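Long-range contacts in ribose 5-phosphate isomerase, putative (Trypanosoma brucei brucei, PDB 6FXS), which probably interconverts ribose 5-phosphate and ribulose 5-phosphate, as a type B ribose-5-phosphate isomerase of the RpiB/LacAB family: residues 23-28 with 84-89; 29-34 with 61-66; 105-110 with 127-132; 115-120 with 144-149. All blocks are in the same frame, centred on the assembly; numbering follows the deposited sequence.

Interaction 1: residues 23-28 with 84-89; sequences RKVAIG and VGILVC
V25 holds CG1 opposite its own backbone N (chi1 179°), while I86 swings CG1 opposite its carbonyl carbon (chi1 -64°); the two branches therefore converge on one face of the sheet. V25 CG1 and I86 CD1 end 3.5 Å apart, closer than carbon atoms usually pack. Beside them I27 offers CG1 to I86 CB at 4.3 Å, and at the strand start the bent chain of R23 brings NH1 to 4.1 Å from V84 CG2. The backbones pair V25 with V84, A26 with G85, I27 with I86 and G28 with L87, all parallel, in the alternating ladder of the Rossmann-like sheet, where strands 23-29 and 84-89 are neighbours. Five hydrogen bonds tie this ladder; A26 turns both its N and its O to strand 84-89, giving N to V84 O at 2.8 Å and taking I86 N on its O at 2.8 Å, on either side of its partner G85. G28 repeats the pattern with I86 O and V88 N. V25, I27, V84 and I86 share the face that helices 37-46 and 137-149 cover, whereas L87 leaves from the other face and lays CD2 3.9 Å from G28 CA.

Interaction 2: residues 29-34 with 61-66; sequences ADHIGF and LERVDY. With SO4 (sulfate ion), chain E.
The H31 imidazole packs against the backbone of 61-66: R63 CA lies over one ring face, 3.8 Å from the ring centroid and 22° off its normal, a CH-pi contact. The ring reaches this place because CG sits between the backbone N and carbonyl carbon of H31 (chi1 57°). The close approach of the two backbones separately leaves H31 CB 3.4 Å from E62 O. Next to it V64 CG2 approaches D30 CA at 3.8 Å. D30 is fixed by its own turn, with OD1 accepting from G33 N in an Asx motif, while OD2 accepts a hydrogen bond from a water that also donates to V64 O and accepts from Y66 N, so one solvent molecule stitches the two loops together. The other end is looser. L61 is exposed; its N lies over one face of the F34 ring, and its side chain crosses that of F34 at about a right angle, L61 CD2 3.9 Å from F34 CD2. R63 is likewise solvent-facing, yet its guanidinium turns its edge to a sulfate ion, where NE and NH2 both bond O4, NE at 2.9 Å, and H31 NE2 meets sulfate O2 at 2.7 Å in a nearly straight bond (170°). An anion held by H31, just after strand 23-29, by R63 of the facing loop and by residues of another chain is consistent with a site for the substrate's phosphate, as in RpiB isomerases.

Interaction 3: residues 105-110 with 127-132; sequences IRAALC and VVCLGE
The flat groups that meet between A107-C110 and V127-C129 are peptide units, and each carbonyl is approached differently. V127 O receives A108 N at 2.8 Å, the donor tilted 21° from the carbonyl plane. A108 O receives C129 N at the same 2.8 Å, but here the donor stands above the plane, 42° out of it, away from the lone-pair direction. C129 O is met by C110 N nearly along its C=O axis. The CA-H groups of A107, V128 and L109 also point at V127 O, A108 O and C129 O respectively.

The side chains divide between the two faces of the sheet. On one, A107 CB rests 3.8 Å from V127 CB and 4.0 Å from C129 SG; helix 93-100 packs there. On the other lie A108 and V128. V128 keeps CG2 opposite its backbone N, which carries that methyl to 3.9 Å from C110 SG, on the side of helix 137-149. Ahead of the ladder, I105 CG2 meets V127 CG2 at 3.9 Å. Strands 107-109 and 127-131, joined by helix 113-121, form a beta-alpha-beta unit with 107-109 at the sheet edge within this chain. Past C110 the direct ladder ends and a water spans C110 O and G131 N. R106 points elsewhere, its guanidinium bonded to D124 O. Both thiols meet only carbon across this contact: three main-chain bonds and apolar side chains carry it, and a water takes over where the direct ladder stops.

Interaction 4: residues 115-120 with 144-149; sequences TAVMAR and IMTFLQ
A116, A119 and R120 of helix 113-121 face T146 and F147 of helix 137-149, two helices lying on the same side of the Rossmann-like sheet. Their short segments run nearly side by side, 21° apart and 8.3 Å between axes, a close approach that the small alanines permit. F147 holds CG opposite its backbone N (chi1 -167°), which lays the ring between the two helices, above V128 and V84 of the sheet. A119 CB comes in at the edge of this ring, 3.9 Å from CE1. R120 takes one face: its chain bends at chi2 and chi3 and folds CD over the ring centre, 3.6 Å from the centroid and only 6° off the normal. It is therefore this methylene that makes the CH-pi contact; the charged end lies farther off, CZ being 5.8 Å from the centroid, at most a weak cation-pi attraction. The guanidinium finds its main partners beyond the two segments, in D124 by a salt bridge and in the carbonyls of A125 and T150. T146 sends CG2, anti to its backbone N, toward the partner helix, while OG1 bonds E142 O of its own helix; that methyl stands 3.9 Å from A116 CB and 3.5 Å from V117 CG2.

Overall arrangement
Along the chain, interaction 2 is nested within the loop closed by interaction 1, and interactions 3 and 4 follow, their segments alternating. Interactions 1 and 3 share the five-stranded parallel sheet, their centres 9 Å apart, because strands 84-89 and 127-131 are neighbours; L87 O to L130 N, 2.8 Å, is a probable hydrogen bond between them. Interaction 4 lies on one face of that sheet, 10 Å from interaction 3 centre to centre, with A108 CB against A119 CB. Interaction 2, with its sulfate-binding loops, sits at the strand ends, 24 Å from interaction 4 between centres and across the chain's centre. Interactions 2, 3 and 4 all touch another chain, which in interaction 2 also bonds the sulfate.

Interaction 1: residues 23-28 with 84-89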
# COMPACT_ATOMS: atom_id res chain seq x y z
N ARG B 23 -27.89 -9.29 -6.54
CA ARG B 23 -27.28 -7.99 -6.67
C ARG B 23 -26.53 -8.01 -8.00
O ARG B 23 -25.62 -8.83 -8.18
CB ARG B 23 -26.38 -7.71 -5.47
CG ARG B 23 -26.91 -8.16 -4.10
CD ARG B 23 -27.94 -7.27 -3.38
NE ARG B 23 -27.78 -5.81 -3.51
CZ ARG B 23 -26.66 -5.09 -3.26
NH1 ARG B 23 -25.50 -5.66 -2.90
NH2 ARG B 23 -26.70 -3.76 -3.42
N LYS B 24 -26.90 -7.11 -8.93
CA LYS B 24 -26.20 -6.99 -10.18
C LYS B 24 -24.98 -6.07 -10.02
O LYS B 24 -25.12 -4.96 -9.54
CB LYS B 24 -27.04 -6.33 -11.27
CG LYS B 24 -28.28 -7.07 -11.68
CD LYS B 24 -28.63 -6.70 -13.12
CE LYS B 24 -30.13 -6.65 -13.31
NZ LYS B 24 -30.52 -7.03 -14.71
N VAL B 25 -23.85 -6.51 -10.53
CA VAL B 25 -22.56 -5.85 -10.36
C VAL B 25 -22.08 -5.53 -11.72
O VAL B 25 -21.67 -6.41 -12.44
CB VAL B 25 -21.58 -6.76 -9.60
CG1 VAL B 25 -20.25 -6.08 -9.45
CG2 VAL B 25 -22.14 -7.24 -8.28
N ALA B 26 -22.24 -4.28 -12.16
CA ALA B 26 -21.76 -3.88 -13.45
C ALA B 26 -20.24 -3.69 -13.34
O ALA B 26 -19.76 -3.06 -12.37
CB ALA B 26 -22.44 -2.59 -13.91
N ILE B 27 -19.50 -4.23 -14.31
CA ILE B 27 -18.05 -4.22 -14.35
C ILE B 27 -17.59 -3.57 -15.66
O ILE B 27 -18.08 -3.91 -16.78
CB ILE B 27 -17.44 -5.62 -14.24
CG1 ILE B 27 -17.97 -6.34 -13.05
CG2 ILE B 27 -15.94 -5.56 -14.17
CD1 ILE B 27 -17.76 -7.84 -13.13
N GLY B 28 -16.70 -2.59 -15.54
CA GLY B 28 -16.12 -1.90 -16.67
C GLY B 28 -14.62 -1.80 -16.52
O GLY B 28 -14.08 -1.76 -15.38
N VAL B 84 -24.34 -2.38 -7.91
CA VAL B 84 -22.94 -2.04 -7.54
C VAL B 84 -22.16 -1.98 -8.83
O VAL B 84 -22.48 -2.75 -9.78
CB VAL B 84 -22.24 -3.16 -6.71
CG1 VAL B 84 -20.90 -2.65 -6.14
CG2 VAL B 84 -23.09 -3.64 -5.56
N GLY B 85 -21.13 -1.09 -8.87
CA GLY B 85 -20.14 -1.06 -9.92
C GLY B 85 -18.72 -1.40 -9.59
O GLY B 85 -18.25 -1.19 -8.40
N ILE B 86 -17.98 -1.93 -10.55
CA ILE B 86 -16.54 -2.18 -10.38
C ILE B 86 -15.88 -1.60 -11.62
O ILE B 86 -16.31 -1.90 -12.77
CB ILE B 86 -16.20 -3.68 -10.22
CG1 ILE B 86 -16.83 -4.24 -8.94
CG2 ILE B 86 -14.71 -3.91 -10.21
CD1 ILE B 86 -16.87 -5.74 -8.82
N LEU B 87 -14.88 -0.73 -11.43
CA LEU B 87 -14.12 -0.13 -12.53
C LEU B 87 -12.65 -0.41 -12.33
O LEU B 87 -12.09 -0.19 -11.22
CB LEU B 87 -14.41 1.35 -12.65
CG LEU B 87 -15.89 1.70 -12.94
CD1 LEU B 87 -16.04 3.19 -12.82
CD2 LEU B 87 -16.18 1.27 -14.40
N VAL B 88 -12.01 -0.91 -13.41
CA VAL B 88 -10.62 -1.25 -13.44
C VAL B 88 -9.86 -0.50 -14.55
O VAL B 88 -10.14 -0.70 -15.74
CB VAL B 88 -10.38 -2.74 -13.67
CG1 VAL B 88 -8.89 -3.03 -13.51
CG2 VAL B 88 -11.13 -3.58 -12.68
N CYS B 89 -8.89 0.33 -14.16
CA CYS B 89 -7.95 0.96 -15.12
C CYS B 89 -6.56 0.73 -14.51
O CYS B 89 -6.36 -0.15 -13.65
CB CYS B 89 -8.30 2.46 -15.38
SG CYS B 89 -8.02 3.85 -14.12

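Interaction 2: residues 29-34 with 61-66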
# COMPACT_ATOMS: atom_id res chain seq x y z
N ALA B 29 -13.94 -1.72 -17.67
CA ALA B 29 -12.52 -1.52 -17.69
C ALA B 29 -12.10 -0.54 -18.76
O ALA B 29 -12.93 0.05 -19.47
CB ALA B 29 -11.78 -2.83 -17.81
N ASP B 30 -10.79 -0.32 -18.88
CA ASP B 30 -10.25 0.15 -20.15
C ASP B 30 -9.34 -0.92 -20.70
O ASP B 30 -9.34 -2.06 -20.24
CB ASP B 30 -9.65 1.55 -20.03
CG ASP B 30 -8.32 1.59 -19.21
OD1 ASP B 30 -7.85 0.59 -18.67
OD2 ASP B 30 -7.76 2.70 -19.18
N HIS B 31 -8.55 -0.57 -21.69
CA HIS B 31 -7.59 -1.55 -22.24
C HIS B 31 -6.52 -2.04 -21.32
O HIS B 31 -5.99 -3.14 -21.50
CB HIS B 31 -6.97 -1.01 -23.53
CG HIS B 31 -6.28 0.29 -23.37
ND1 HIS B 31 -6.95 1.51 -23.30
CD2 HIS B 31 -4.96 0.58 -23.35
CE1 HIS B 31 -6.06 2.47 -23.22
NE2 HIS B 31 -4.86 1.94 -23.20
N ILE B 32 -6.18 -1.20 -20.35
CA ILE B 32 -5.19 -1.54 -19.33
C ILE B 32 -5.78 -2.56 -18.35
O ILE B 32 -5.09 -3.50 -17.93
CB ILE B 32 -4.64 -0.23 -18.64
CG1 ILE B 32 -3.99 0.72 -19.69
CG2 ILE B 32 -3.62 -0.55 -17.54
CD1 ILE B 32 -2.88 0.08 -20.53
N GLY B 33 -7.03 -2.35 -17.91
CA GLY B 33 -7.72 -3.34 -17.08
C GLY B 33 -8.24 -4.57 -17.82
O GLY B 33 -8.30 -5.67 -17.26
N PHE B 34 -8.56 -4.41 -19.10
CA PHE B 34 -9.00 -5.59 -19.93
C PHE B 34 -8.28 -6.90 -19.64
O PHE B 34 -8.93 -7.91 -19.42
CB PHE B 34 -8.98 -5.29 -21.46
CG PHE B 34 -9.35 -6.48 -22.29
CD1 PHE B 34 -10.69 -6.87 -22.40
CD2 PHE B 34 -8.38 -7.22 -22.96
CE1 PHE B 34 -11.06 -8.01 -23.15
CE2 PHE B 34 -8.75 -8.32 -23.75
CZ PHE B 34 -10.08 -8.73 -23.82
N LEU B 61 -8.38 -5.96 -26.66
CA LEU B 61 -7.18 -5.17 -26.33
C LEU B 61 -7.09 -3.80 -26.99
O LEU B 61 -6.19 -3.06 -26.66
CB LEU B 61 -5.89 -5.93 -26.63
CG LEU B 61 -5.34 -6.81 -25.51
CD1 LEU B 61 -4.13 -7.56 -26.04
CD2 LEU B 61 -4.97 -5.98 -24.26
N GLU B 62 -8.01 -3.44 -27.88
CA GLU B 62 -8.03 -2.09 -28.47
C GLU B 62 -8.00 -0.93 -27.43
O GLU B 62 -8.72 -0.97 -26.46
CB GLU B 62 -9.27 -1.87 -29.36
CG GLU B 62 -9.07 -2.10 -30.86
CD GLU B 62 -8.02 -1.19 -31.52
OE1 GLU B 62 -7.74 -0.05 -31.03
OE2 GLU B 62 -7.45 -1.62 -32.55
N ARG B 63 -7.26 0.13 -27.74
CA ARG B 63 -7.13 1.29 -26.85
C ARG B 63 -8.44 2.02 -26.80
O ARG B 63 -9.04 2.29 -27.81
CB ARG B 63 -6.00 2.22 -27.31
CG ARG B 63 -4.63 1.52 -27.26
CD ARG B 63 -3.44 2.35 -27.76
NE ARG B 63 -3.51 3.71 -27.22
CZ ARG B 63 -3.68 4.82 -27.93
NH1 ARG B 63 -3.76 4.80 -29.26
NH2 ARG B 63 -3.76 5.99 -27.29
N VAL B 64 -8.93 2.29 -25.60
CA VAL B 64 -10.21 2.95 -25.44
C VAL B 64 -10.01 4.00 -24.34
O VAL B 64 -8.92 4.11 -23.76
CB VAL B 64 -11.34 1.94 -25.08
CG1 VAL B 64 -11.62 0.90 -26.23
CG2 VAL B 64 -11.00 1.25 -23.76
N ASP B 65 -11.04 4.79 -24.15
CA ASP B 65 -11.07 5.87 -23.21
C ASP B 65 -11.84 5.44 -21.93
O ASP B 65 -13.09 5.23 -21.96
CB ASP B 65 -11.68 7.08 -23.86
CG ASP B 65 -10.80 7.64 -24.99
OD1 ASP B 65 -9.59 7.31 -25.09
OD2 ASP B 65 -11.31 8.49 -25.73
N TYR B 66 -11.08 5.31 -20.80
CA TYR B 66 -11.70 4.95 -19.47
C TYR B 66 -13.02 5.72 -19.14
O TYR B 66 -13.98 5.10 -18.62
CB TYR B 66 -10.68 4.98 -18.29
CG TYR B 66 -10.17 6.37 -17.95
CD1 TYR B 66 -10.92 7.25 -17.11
CD2 TYR B 66 -8.95 6.88 -18.51
CE1 TYR B 66 -10.46 8.55 -16.85
CE2 TYR B 66 -8.54 8.19 -18.28
CZ TYR B 66 -9.27 9.01 -17.43
OH TYR B 66 -8.86 10.34 -17.19
S SO4 E . -2.64 4.62 -23.42
O1 SO4 E . -1.35 4.85 -24.13
O2 SO4 E . -2.62 3.36 -22.60
O3 SO4 E . -2.92 5.75 -22.55
O4 SO4 E . -3.73 4.60 -24.47
O HOH W 1 -8.35 4.76 -21.22

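Interaction 3: residues 105-110 with 127-132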
# COMPACT_ATOMS: atom_id res chain seq x y z
N ILE B 105 -23.71 8.78 -7.54
CA ILE B 105 -22.59 7.86 -7.44
C ILE B 105 -21.58 8.29 -6.31
O ILE B 105 -21.29 9.45 -6.14
CB ILE B 105 -21.85 7.70 -8.76
CG1 ILE B 105 -22.77 7.03 -9.81
CG2 ILE B 105 -20.54 6.91 -8.63
CD1 ILE B 105 -23.50 5.80 -9.35
N ARG B 106 -21.09 7.31 -5.63
CA ARG B 106 -20.08 7.37 -4.57
C ARG B 106 -19.08 6.30 -4.92
O ARG B 106 -19.18 5.18 -4.49
CB ARG B 106 -20.73 7.13 -3.22
CG ARG B 106 -21.70 8.27 -2.81
CD ARG B 106 -22.34 8.02 -1.45
NE ARG B 106 -23.03 6.74 -1.40
CZ ARG B 106 -24.26 6.48 -1.84
NH1 ARG B 106 -25.02 7.40 -2.45
NH2 ARG B 106 -24.71 5.25 -1.77
N ALA B 107 -18.07 6.69 -5.69
CA ALA B 107 -17.10 5.78 -6.22
C ALA B 107 -15.82 5.91 -5.39
O ALA B 107 -15.21 7.01 -5.30
CB ALA B 107 -16.83 6.09 -7.72
N ALA B 108 -15.41 4.76 -4.86
CA ALA B 108 -14.28 4.64 -3.98
C ALA B 108 -13.10 3.91 -4.64
O ALA B 108 -13.17 2.75 -4.96
CB ALA B 108 -14.67 3.89 -2.73
N LEU B 109 -11.97 4.61 -4.71
CA LEU B 109 -10.66 3.98 -5.04
C LEU B 109 -10.18 3.22 -3.83
O LEU B 109 -9.94 3.84 -2.79
CB LEU B 109 -9.64 5.06 -5.47
CG LEU B 109 -8.48 4.34 -6.23
CD1 LEU B 109 -7.82 5.40 -7.02
CD2 LEU B 109 -7.46 3.72 -5.23
N CYS B 110 -10.07 1.89 -3.93
CA CYS B 110 -9.62 1.04 -2.83
C CYS B 110 -8.39 0.28 -3.22
O CYS B 110 -8.26 -0.16 -4.38
CB CYS B 110 -10.74 0.04 -2.42
SG CYS B 110 -12.24 0.88 -1.85
N VAL B 127 -19.68 2.17 -6.21
CA VAL B 127 -18.74 1.81 -7.22
C VAL B 127 -17.32 1.72 -6.55
O VAL B 127 -16.96 2.60 -5.77
CB VAL B 127 -18.70 2.85 -8.37
CG1 VAL B 127 -17.66 2.49 -9.42
CG2 VAL B 127 -20.09 3.01 -8.99
N VAL B 128 -16.63 0.60 -6.74
CA VAL B 128 -15.23 0.44 -6.31
C VAL B 128 -14.31 0.60 -7.53
O VAL B 128 -14.57 0.02 -8.60
CB VAL B 128 -15.00 -0.89 -5.59
CG1 VAL B 128 -15.30 -2.09 -6.47
CG2 VAL B 128 -13.58 -0.95 -5.04
N CYS B 129 -13.24 1.39 -7.39
CA CYS B 129 -12.33 1.61 -8.50
C CYS B 129 -10.98 1.03 -8.12
O CYS B 129 -10.53 1.15 -6.91
CB CYS B 129 -12.21 3.10 -8.78
SG CYS B 129 -13.77 3.92 -9.16
N LEU B 130 -10.39 0.32 -9.07
CA LEU B 130 -9.21 -0.52 -8.86
C LEU B 130 -8.13 -0.27 -9.89
O LEU B 130 -8.46 0.11 -11.06
CB LEU B 130 -9.62 -1.96 -8.96
CG LEU B 130 -10.77 -2.34 -7.99
CD1 LEU B 130 -11.18 -3.75 -8.34
CD2 LEU B 130 -10.27 -2.29 -6.58
N GLY B 131 -6.89 -0.49 -9.48
CA GLY B 131 -5.74 -0.35 -10.38
C GLY B 131 -5.10 -1.70 -10.68
O GLY B 131 -4.56 -2.36 -9.77
N GLU B 132 -5.18 -2.09 -11.94
CA GLU B 132 -4.51 -3.28 -12.42
C GLU B 132 -2.98 -3.12 -12.40
O GLU B 132 -2.28 -4.06 -12.17
CB GLU B 132 -5.02 -3.58 -13.91
CG GLU B 132 -4.37 -4.75 -14.59
CD GLU B 132 -2.99 -4.44 -15.22
OE1 GLU B 132 -2.74 -3.25 -15.48
OE2 GLU B 132 -2.16 -5.38 -15.35
O HOH W 2 -6.38 -0.51 -6.54

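Interaction 4: residues 115-120 with 144-149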
# COMPACT_ATOMS: atom_id res chain seq x y z
N THR B 115 -9.45 -0.02 3.24
CA THR B 115 -10.13 0.97 2.47
C THR B 115 -11.44 0.39 1.88
O THR B 115 -12.48 1.08 1.80
CB THR B 115 -9.26 1.57 1.35
OG1 THR B 115 -8.61 0.52 0.59
CG2 THR B 115 -8.25 2.50 1.97
N ALA B 116 -11.40 -0.88 1.52
CA ALA B 116 -12.61 -1.52 1.04
C ALA B 116 -13.73 -1.58 2.07
O ALA B 116 -14.86 -1.30 1.74
CB ALA B 116 -12.29 -2.95 0.56
N VAL B 117 -13.40 -1.89 3.33
CA VAL B 117 -14.33 -1.83 4.47
C VAL B 117 -14.89 -0.43 4.66
O VAL B 117 -16.13 -0.24 4.74
CB VAL B 117 -13.68 -2.36 5.77
CG1 VAL B 117 -14.58 -2.19 6.97
CG2 VAL B 117 -13.38 -3.85 5.69
N MET B 118 -14.00 0.54 4.77
CA MET B 118 -14.44 1.88 5.13
C MET B 118 -15.24 2.57 4.00
O MET B 118 -16.13 3.36 4.28
CB MET B 118 -13.29 2.76 5.57
CG MET B 118 -12.52 2.22 6.84
SD MET B 118 -13.61 1.64 8.20
CE MET B 118 -14.08 3.27 8.68
N ALA B 119 -14.91 2.26 2.74
CA ALA B 119 -15.66 2.82 1.61
C ALA B 119 -17.14 2.44 1.76
O ALA B 119 -18.04 3.22 1.44
CB ALA B 119 -15.17 2.25 0.30
N ARG B 120 -17.36 1.22 2.19
CA ARG B 120 -18.74 0.73 2.43
C ARG B 120 -19.37 1.24 3.73
O ARG B 120 -20.50 1.76 3.77
CB ARG B 120 -18.71 -0.79 2.40
CG ARG B 120 -18.43 -1.38 0.99
CD ARG B 120 -19.46 -1.17 -0.07
NE ARG B 120 -20.73 -1.65 0.41
CZ ARG B 120 -21.83 -0.98 0.60
NH1 ARG B 120 -22.02 0.26 0.13
NH2 ARG B 120 -22.81 -1.63 1.25
N ILE B 144 -12.58 -6.77 -3.74
CA ILE B 144 -13.88 -7.00 -4.38
C ILE B 144 -14.83 -7.77 -3.46
O ILE B 144 -15.98 -7.36 -3.20
CB ILE B 144 -13.68 -7.66 -5.77
CG1 ILE B 144 -13.20 -6.60 -6.75
CG2 ILE B 144 -14.97 -8.32 -6.25
CD1 ILE B 144 -12.48 -7.17 -7.95
N MET B 145 -14.30 -8.81 -2.87
CA MET B 145 -15.13 -9.63 -1.96
C MET B 145 -15.58 -8.81 -0.77
O MET B 145 -16.76 -8.91 -0.32
CB MET B 145 -14.41 -10.92 -1.53
CG MET B 145 -14.18 -11.85 -2.75
SD MET B 145 -13.32 -13.38 -2.39
CE MET B 145 -14.50 -14.23 -1.32
N THR B 146 -14.64 -8.01 -0.24
CA THR B 146 -14.91 -7.21 0.95
C THR B 146 -15.93 -6.12 0.57
O THR B 146 -16.88 -5.84 1.29
CB THR B 146 -13.59 -6.59 1.51
OG1 THR B 146 -12.71 -7.65 1.82
CG2 THR B 146 -13.81 -5.78 2.76
N PHE B 147 -15.69 -5.46 -0.55
CA PHE B 147 -16.56 -4.39 -0.96
C PHE B 147 -18.02 -4.90 -1.11
O PHE B 147 -18.99 -4.24 -0.76
CB PHE B 147 -16.04 -3.78 -2.27
CG PHE B 147 -16.68 -2.49 -2.63
CD1 PHE B 147 -16.21 -1.29 -2.07
CD2 PHE B 147 -17.75 -2.44 -3.48
CE1 PHE B 147 -16.71 -0.09 -2.46
CE2 PHE B 147 -18.32 -1.21 -3.85
CZ PHE B 147 -17.82 -0.03 -3.34
N LEU B 148 -18.16 -6.08 -1.69
CA LEU B 148 -19.51 -6.63 -1.98
C LEU B 148 -20.17 -7.14 -0.74
O LEU B 148 -21.39 -7.02 -0.64
CB LEU B 148 -19.42 -7.76 -2.99
CG LEU B 148 -19.04 -7.34 -4.41
CD1 LEU B 148 -18.81 -8.53 -5.33
CD2 LEU B 148 -20.05 -6.38 -4.97
N GLN B 149 -19.39 -7.65 0.21
CA GLN B 149 -19.94 -8.29 1.39
C GLN B 149 -20.17 -7.33 2.57
O GLN B 149 -20.97 -7.62 3.49
CB GLN B 149 -19.05 -9.42 1.87
CG GLN B 149 -19.10 -10.65 1.00
CD GLN B 149 -18.14 -11.68 1.51
OE1 GLN B 149 -17.49 -11.51 2.57
NE2 GLN B 149 -17.97 -12.70 0.75